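Local coordinates for protein putative lipase (Bacteroides thetaiotaomicron VPI-5482, PDB 3BZW) that is a putative lipase of the GDSL-like SGNH hydrolase family and may hydrolyse lysophospholipids, at residues T60-G65 with G86-A91; K80-H85 with K155-D160. All coordinates share one frame; numbering follows the deposited sequence.

Contact 1: T60-G65 with G86-A91; sequences TPFVYG and GGEVDA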
ATOM      1  N   THR A  60     -45.759  19.924   2.431  1.00  6.48           N
ATOM      2  CA  THR A  60     -45.853  21.363   2.199  1.00  6.13           C
ATOM      3  C   THR A  60     -44.438  21.926   2.126  1.00  6.71           C
ATOM      4  O   THR A  60     -43.657  21.790   3.065  1.00  6.87           O
ATOM      5  CB  THR A  60     -46.621  22.069   3.332  1.00  6.36           C
ATOM      6  OG1 THR A  60     -47.976  21.600   3.353  1.00  7.88           O
ATOM      7  CG2 THR A  60     -46.616  23.579   3.123  1.00  6.92           C
ATOM      8  N   PRO A  61     -44.093  22.570   1.005  1.00  5.89           N
ATOM      9  CA  PRO A  61     -42.748  23.126   0.867  1.00  7.15           C
ATOM     10  C   PRO A  61     -42.584  24.606   1.208  1.00  7.50           C
ATOM     11  O   PRO A  61     -43.352  25.448   0.752  1.00  7.93           O
ATOM     12  CB  PRO A  61     -42.438  22.859  -0.598  1.00  6.61           C
ATOM     13  CG  PRO A  61     -43.764  23.188  -1.244  1.00  6.72           C
ATOM     14  CD  PRO A  61     -44.799  22.580  -0.293  1.00  6.15           C
ATOM     15  N   PHE A  62     -41.586  24.907   2.028  1.00  6.47           N
ATOM     16  CA  PHE A  62     -41.255  26.283   2.373  1.00  6.37           C
ATOM     17  C   PHE A  62     -39.881  26.402   1.707  1.00  6.94           C
ATOM     18  O   PHE A  62     -38.867  25.975   2.263  1.00  4.50           O
ATOM     19  CB  PHE A  62     -41.153  26.462   3.892  1.00  6.71           C
ATOM     20  CG  PHE A  62     -42.440  26.184   4.630  1.00  8.78           C
ATOM     21  CD1 PHE A  62     -43.658  26.670   4.153  1.00  9.27           C
ATOM     22  CD2 PHE A  62     -42.430  25.470   5.823  1.00  7.67           C
ATOM     23  CE1 PHE A  62     -44.842  26.445   4.856  1.00  7.43           C
ATOM     24  CE2 PHE A  62     -43.609  25.240   6.534  1.00  9.81           C
ATOM     25  CZ  PHE A  62     -44.817  25.731   6.047  1.00  8.68           C
ATOM     26  N   VAL A  63     -39.861  26.963   0.503  1.00  5.27           N
ATOM     27  CA  VAL A  63     -38.631  27.070  -0.281  1.00  7.69           C
ATOM     28  C   VAL A  63     -37.880  28.386  -0.165  1.00  8.30           C
ATOM     29  O   VAL A  63     -38.439  29.460  -0.392  1.00  9.27           O
ATOM     30  CB  VAL A  63     -38.926  26.803  -1.775  1.00  8.09           C
ATOM     31  CG1 VAL A  63     -37.633  26.785  -2.570  1.00  8.60           C
ATOM     32  CG2 VAL A  63     -39.675  25.488  -1.926  1.00  8.67           C
ATOM     33  N   TYR A  64     -36.596  28.292   0.165  1.00  5.71           N
ATOM     34  CA  TYR A  64     -35.766  29.474   0.320  1.00  6.54           C
ATOM     35  C   TYR A  64     -34.564  29.500  -0.614  1.00  7.16           C
ATOM     36  O   TYR A  64     -33.836  30.490  -0.672  1.00  5.38           O
ATOM     37  CB  TYR A  64     -35.334  29.587   1.786  1.00  6.79           C
ATOM     38  CG  TYR A  64     -36.512  29.927   2.661  1.00  9.05           C
ATOM     39  CD1 TYR A  64     -36.940  31.246   2.796  1.00  8.94           C
ATOM     40  CD2 TYR A  64     -37.282  28.924   3.247  1.00  8.50           C
ATOM     41  CE1 TYR A  64     -38.109  31.557   3.482  1.00 11.19           C
ATOM     42  CE2 TYR A  64     -38.455  29.226   3.937  1.00 10.77           C
ATOM     43  CZ  TYR A  64     -38.863  30.544   4.046  1.00 12.68           C
ATOM     44  OH  TYR A  64     -40.042  30.846   4.691  1.00 14.39           O
ATOM     45  N   GLY A  65     -34.370  28.416  -1.361  1.00  7.71           N
ATOM     46  CA  GLY A  65     -33.254  28.362  -2.287  1.00  6.47           C
ATOM     47  C   GLY A  65     -33.328  29.473  -3.319  1.00  7.86           C
ATOM     48  O   GLY A  65     -34.397  29.779  -3.846  1.00  6.28           O
ATOM     49  N   GLY A  86     -41.496  29.215  11.446  1.00 11.33           N
ATOM     50  CA  GLY A  86     -40.938  28.542  12.605  1.00 14.27           C
ATOM     51  C   GLY A  86     -41.859  27.562  13.308  1.00 14.73           C
ATOM     52  O   GLY A  86     -41.447  26.451  13.641  1.00 15.34           O
ATOM     53  N   GLY A  87     -43.108  27.959  13.531  1.00 15.05           N
ATOM     54  CA  GLY A  87     -44.039  27.084  14.222  1.00 15.04           C
ATOM     55  C   GLY A  87     -44.725  26.035  13.370  1.00 15.40           C
ATOM     56  O   GLY A  87     -45.491  25.224  13.889  1.00 15.62           O
ATOM     57  N   GLU A  88     -44.454  26.040  12.069  1.00 14.31           N
ATOM     58  CA  GLU A  88     -45.071  25.081  11.153  1.00 15.71           C
ATOM     59  C   GLU A  88     -44.115  24.009  10.636  1.00 13.21           C
ATOM     60  O   GLU A  88     -44.504  22.858  10.452  1.00 12.42           O
ATOM     61  CB  GLU A  88     -45.646  25.803   9.930  1.00 18.94           C
ATOM     62  CG  GLU A  88     -46.584  26.955  10.222  1.00 25.53           C
ATOM     63  CD  GLU A  88     -46.951  27.726   8.962  1.00 27.54           C
ATOM     64  OE1 GLU A  88     -47.610  27.146   8.071  1.00 30.51           O
ATOM     65  OE2 GLU A  88     -46.573  28.912   8.860  1.00 28.13           O
ATOM     66  N   VAL A  89     -42.867  24.395  10.392  1.00 11.60           N
ATOM     67  CA  VAL A  89     -41.883  23.468   9.832  1.00  9.19           C
ATOM     68  C   VAL A  89     -41.586  22.231  10.679  1.00  9.27           C
ATOM     69  O   VAL A  89     -41.464  22.313  11.904  1.00  8.88           O
ATOM     70  CB  VAL A  89     -40.560  24.212   9.498  1.00  8.19           C
ATOM     71  CG1 VAL A  89     -39.792  24.529  10.771  1.00  9.07           C
ATOM     72  CG2 VAL A  89     -39.727  23.380   8.534  1.00  7.16           C
ATOM     73  N   ASP A  90     -41.483  21.084  10.008  1.00  8.20           N
ATOM     74  CA  ASP A  90     -41.206  19.804  10.661  1.00  8.44           C
ATOM     75  C   ASP A  90     -39.798  19.298  10.384  1.00  7.73           C
ATOM     76  O   ASP A  90     -39.173  18.679  11.241  1.00  6.47           O
ATOM     77  CB  ASP A  90     -42.195  18.732  10.192  1.00  8.06           C
ATOM     78  CG  ASP A  90     -43.619  19.059  10.554  1.00 11.05           C
ATOM     79  OD1 ASP A  90     -43.864  19.382  11.735  1.00 11.31           O
ATOM     80  OD2 ASP A  90     -44.491  18.984   9.662  1.00 10.58           O
ATOM     81  N   ALA A  91     -39.308  19.542   9.176  1.00  8.65           N
ATOM     82  CA  ALA A  91     -37.970  19.094   8.802  1.00  7.94           C
ATOM     83  C   ALA A  91     -37.325  20.089   7.847  1.00  8.47           C
ATOM     84  O   ALA A  91     -37.998  20.951   7.282  1.00  8.28           O
ATOM     85  CB  ALA A  91     -38.042  17.711   8.161  1.00  5.80           C
TER
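Phe62 meets Glu88 and Val89 where strand 60-63, at one edge of the parallel sheet, faces the loop leading from helix 74-85 into strand 91-95, a small, buried van der Waals contact of one phenyl ring with an acidic side chain, a backbone NH and a valine in an SGNH hydrolase fold. Phe62 leaves its strand toward the loop, and CD2, CE2 and CZ make the contact. CE2 of Phe62 lies 4.0 Å from the backbone N of Val89, which sits at the ring edge near its plane, and CD2 of Phe62 reaches CB of Val89 at 4.3 Å. The Glu88 chain runs roughly perpendicular to the Phe62 side chain, its CB 4.0 Å from Phe62 CZ. With CG anti to the carbonyl carbon (chi1 -53°), its extended chain carries OE1 to 3.7 Å from Phe62 CZ, an oblique approach with ring and carboxylate planes 69° apart. OE2 of the same carboxylate is hydrogen-bonded outside the contact to ND1 of His85, whose ring stacks on Phe62. CB and OE1 of Glu88 thus lie against the ring, OE1 also forming a long, weak ion pair with Lys28, while His85 holds OE2, so a buried aromatic meets an exposed acid through van der Waals contact alone.

Contact 2: K80-H85 with K155-D160; sequences KLKKEH and KKLFPD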
ATOM      1  N   LYS A  80     -34.804  33.095   7.829  1.00  7.89           N
ATOM      2  CA  LYS A  80     -36.039  33.505   7.179  1.00  9.90           C
ATOM      3  C   LYS A  80     -37.090  32.415   7.355  1.00  8.74           C
ATOM      4  O   LYS A  80     -38.269  32.704   7.565  1.00 10.37           O
ATOM      5  CB  LYS A  80     -35.798  33.789   5.693  1.00 11.06           C
ATOM      6  CG  LYS A  80     -36.902  34.617   5.053  1.00 16.08           C
ATOM      7  CD  LYS A  80     -36.588  34.984   3.611  1.00 17.37           C
ATOM      8  CE  LYS A  80     -37.687  35.868   3.037  1.00 21.09           C
ATOM      9  NZ  LYS A  80     -37.517  36.132   1.581  1.00 22.06           N
ATOM     10  N   LEU A  81     -36.658  31.163   7.275  1.00  6.96           N
ATOM     11  CA  LEU A  81     -37.558  30.032   7.452  1.00  7.16           C
ATOM     12  C   LEU A  81     -38.144  30.073   8.863  1.00  7.48           C
ATOM     13  O   LEU A  81     -39.347  29.902   9.047  1.00  9.06           O
ATOM     14  CB  LEU A  81     -36.795  28.718   7.245  1.00  6.92           C
ATOM     15  CG  LEU A  81     -37.500  27.411   7.611  1.00  9.62           C
ATOM     16  CD1 LEU A  81     -38.712  27.200   6.721  1.00  8.47           C
ATOM     17  CD2 LEU A  81     -36.519  26.254   7.461  1.00  8.07           C
ATOM     18  N   LYS A  82     -37.287  30.307   9.853  1.00  8.35           N
ATOM     19  CA  LYS A  82     -37.717  30.375  11.250  1.00  9.44           C
ATOM     20  C   LYS A  82     -38.731  31.502  11.428  1.00 10.06           C
ATOM     21  O   LYS A  82     -39.792  31.319  12.029  1.00 11.21           O
ATOM     22  CB  LYS A  82     -36.513  30.628  12.165  1.00 11.55           C
ATOM     23  CG  LYS A  82     -36.826  30.572  13.665  1.00 14.99           C
ATOM     24  CD  LYS A  82     -37.165  29.152  14.101  1.00 16.76           C
ATOM     25  CE  LYS A  82     -37.542  29.070  15.576  1.00 19.43           C
ATOM     26  NZ  LYS A  82     -36.437  29.475  16.481  1.00 22.21           N
ATOM     27  N   LYS A  83     -38.395  32.668  10.891  1.00  9.78           N
ATOM     28  CA  LYS A  83     -39.255  33.841  10.986  1.00 11.80           C
ATOM     29  C   LYS A  83     -40.638  33.632  10.370  1.00 11.64           C
ATOM     30  O   LYS A  83     -41.659  33.893  11.004  1.00  9.77           O
ATOM     31  CB  LYS A  83     -38.581  35.034  10.302  1.00 12.93           C
ATOM     32  CG  LYS A  83     -39.441  36.290  10.245  1.00 19.17           C
ATOM     33  CD  LYS A  83     -38.825  37.342   9.329  1.00 22.97           C
ATOM     34  CE  LYS A  83     -39.775  38.514   9.115  1.00 27.27           C
ATOM     35  NZ  LYS A  83     -39.226  39.528   8.159  1.00 28.01           N
ATOM     36  N   GLU A  84     -40.667  33.149   9.134  1.00 10.44           N
ATOM     37  CA  GLU A  84     -41.929  32.964   8.434  1.00 11.29           C
ATOM     38  C   GLU A  84     -42.710  31.685   8.730  1.00 11.63           C
ATOM     39  O   GLU A  84     -43.937  31.687   8.642  1.00 11.22           O
ATOM     40  CB  GLU A  84     -41.693  33.079   6.927  1.00 11.25           C
ATOM     41  CG  GLU A  84     -40.840  34.285   6.535  1.00 13.08           C
ATOM     42  CD  GLU A  84     -40.673  34.423   5.036  1.00 13.53           C
ATOM     43  OE1 GLU A  84     -40.585  33.385   4.354  1.00 13.93           O
ATOM     44  OE2 GLU A  84     -40.618  35.568   4.543  1.00 16.33           O
ATOM     45  N   HIS A  85     -42.022  30.600   9.083  1.00 10.72           N
ATOM     46  CA  HIS A  85     -42.711  29.335   9.346  1.00 11.33           C
ATOM     47  C   HIS A  85     -42.179  28.537  10.533  1.00 11.59           C
ATOM     48  O   HIS A  85     -42.393  27.326  10.617  1.00 12.47           O
ATOM     49  CB  HIS A  85     -42.650  28.453   8.098  1.00 11.42           C
ATOM     50  CG  HIS A  85     -43.241  29.094   6.882  1.00 12.07           C
ATOM     51  ND1 HIS A  85     -44.589  29.342   6.755  1.00 10.66           N
ATOM     52  CD2 HIS A  85     -42.662  29.566   5.752  1.00 11.26           C
ATOM     53  CE1 HIS A  85     -44.818  29.942   5.599  1.00 11.75           C
ATOM     54  NE2 HIS A  85     -43.665  30.088   4.972  1.00 13.53           N
ATOM     55  N   LYS A 155     -28.796  24.162  13.838  1.00  5.31           N
ATOM     56  CA  LYS A 155     -29.062  23.469  15.093  1.00  6.02           C
ATOM     57  C   LYS A 155     -29.532  24.423  16.186  1.00  5.64           C
ATOM     58  O   LYS A 155     -30.334  24.051  17.037  1.00  8.88           O
ATOM     59  CB  LYS A 155     -27.816  22.698  15.551  1.00  7.17           C
ATOM     60  CG  LYS A 155     -27.555  21.426  14.740  1.00  5.84           C
ATOM     61  CD  LYS A 155     -26.308  20.696  15.228  1.00  3.02           C
ATOM     62  CE  LYS A 155     -26.091  19.396  14.474  1.00  4.28           C
ATOM     63  NZ  LYS A 155     -27.097  18.346  14.832  1.00  3.84           N
ATOM     64  N   LYS A 156     -29.038  25.655  16.160  1.00  6.26           N
ATOM     65  CA  LYS A 156     -29.441  26.653  17.150  1.00  6.78           C
ATOM     66  C   LYS A 156     -30.899  27.068  16.943  1.00  7.17           C
ATOM     67  O   LYS A 156     -31.646  27.248  17.906  1.00  6.15           O
ATOM     68  CB  LYS A 156     -28.547  27.894  17.053  1.00 10.21           C
ATOM     69  CG  LYS A 156     -27.187  27.758  17.725  1.00 14.02           C
ATOM     70  CD  LYS A 156     -26.319  28.977  17.436  1.00 18.40           C
ATOM     71  CE  LYS A 156     -25.554  29.431  18.667  1.00 23.60           C
ATOM     72  NZ  LYS A 156     -26.476  29.929  19.731  1.00 25.77           N
ATOM     73  N   LEU A 157     -31.295  27.210  15.682  1.00  6.93           N
ATOM     74  CA  LEU A 157     -32.655  27.623  15.345  1.00  7.31           C
ATOM     75  C   LEU A 157     -33.678  26.489  15.369  1.00  7.30           C
ATOM     76  O   LEU A 157     -34.837  26.694  15.739  1.00  6.23           O
ATOM     77  CB  LEU A 157     -32.668  28.277  13.961  1.00  7.64           C
ATOM     78  CG  LEU A 157     -31.884  29.581  13.795  1.00  9.58           C
ATOM     79  CD1 LEU A 157     -31.745  29.909  12.316  1.00 10.50           C
ATOM     80  CD2 LEU A 157     -32.593  30.711  14.532  1.00 12.22           C
ATOM     81  N   PHE A 158     -33.245  25.294  14.986  1.00  6.20           N
ATOM     82  CA  PHE A 158     -34.134  24.137  14.932  1.00  8.22           C
ATOM     83  C   PHE A 158     -33.512  22.927  15.623  1.00  8.30           C
ATOM     84  O   PHE A 158     -33.361  21.868  15.015  1.00  8.74           O
ATOM     85  CB  PHE A 158     -34.415  23.800  13.466  1.00  7.83           C
ATOM     86  CG  PHE A 158     -34.939  24.961  12.667  1.00  9.69           C
ATOM     87  CD1 PHE A 158     -36.276  25.336  12.755  1.00  9.75           C
ATOM     88  CD2 PHE A 158     -34.096  25.682  11.825  1.00 10.56           C
ATOM     89  CE1 PHE A 158     -36.766  26.412  12.014  1.00  9.74           C
ATOM     90  CE2 PHE A 158     -34.576  26.759  11.079  1.00 12.22           C
ATOM     91  CZ  PHE A 158     -35.910  27.123  11.173  1.00  9.47           C
ATOM     92  N   PRO A 159     -33.171  23.058  16.915  1.00  8.53           N
ATOM     93  CA  PRO A 159     -32.556  21.958  17.665  1.00  7.84           C
ATOM     94  C   PRO A 159     -33.355  20.666  17.806  1.00  8.37           C
ATOM     95  O   PRO A 159     -32.770  19.599  17.998  1.00  8.11           O
ATOM     96  CB  PRO A 159     -32.246  22.600  19.022  1.00  6.92           C
ATOM     97  CG  PRO A 159     -33.352  23.591  19.176  1.00  7.07           C
ATOM     98  CD  PRO A 159     -33.418  24.216  17.794  1.00  8.56           C
ATOM     99  N   ASP A 160     -34.678  20.752  17.698  1.00  7.19           N
ATOM    100  CA  ASP A 160     -35.526  19.569  17.860  1.00  8.21           C
ATOM    101  C   ASP A 160     -36.114  19.045  16.556  1.00  7.70           C
ATOM    102  O   ASP A 160     -37.034  18.223  16.566  1.00  7.32           O
ATOM    103  CB  ASP A 160     -36.663  19.888  18.838  1.00 10.87           C
ATOM    104  CG  ASP A 160     -37.608  20.963  18.308  1.00 14.96           C
ATOM    105  OD1 ASP A 160     -37.220  21.705  17.377  1.00 15.44           O
ATOM    106  OD2 ASP A 160     -38.732  21.077  18.836  1.00 16.00           O
TER
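Leu157 and Phe158, at the C-terminal end of helix 143-157 and just beyond it, receive Leu81 and Lys82 from the last turns of helix 74-85; the closest CA pair, Lys82 and Leu157, is 7.1 Å apart. Before them, Lys155 and Lys156 turn to the second subunit, another copy of this protein: the amine of Lys156 forms a salt bridge with Glu228 of the second subunit, and that of Lys155 a hydrogen bond with Gln229 of the second subunit. Leu157 faces the other helix, and its CD2 lies 4.3 Å from CG of Lys82. Its carbonyl O accepts a weak hydrogen bond from NZ of Lys82, 3.3 Å away. Phe158, the first residue to leave helical geometry, carries CG anti to its carbonyl carbon (chi1 -54°), which brings the ring end up to the neighbouring helix. There CD of Lys82 approaches CE1 of Phe158 to 3.5 Å and CB of Lys82 is 3.7 Å from CZ of Phe158, the lysine running one way and the phenylalanine the other. The backbone N of Lys82 lies in the ring plane at the edge, and CD2 of Leu81 meets CZ of Phe158 at 3.9 Å. Leu81 and Phe158 both also touch Ile92 of strand 91-95, so the two helices meet over the central parallel sheet of the SGNH hydrolase fold. Bends at chi2 (69°) and chi4 (-62°) take the lysine chain past the ring and bring its amine to the carbonyl. Beyond the ring, Pro159 offers its carbonyl to Gln229 of the second subunit. Lys82 thus divides its work: its CB and CD pack against a buried phenyl ring, while its ammonium, at most weakly attracted to that ring, probably adds a modest electrostatic pull on a carbonyl at the C-terminal end of a helix.

In the fold
Helix 74-85 and the loop that follows it connect the two contacts, whose centres are about 9 Å apart on one side of the fold. Contact 1 is the smaller but mostly buried, tying the edge strand to that loop without a polar bond between its segments; contact 2 is larger, only partly buried, and joins two helix ends with apolar packing plus one weak hydrogen bond. Both set a buried phenylalanine against an exposed charged residue, an acid whose carboxylate nears the ring in contact 1, a lysine whose carbon chain does so in contact 2. Tyr64 bridges them, its OH probably hydrogen-bonded to Glu84. Contact 2 alone borders the second subunit.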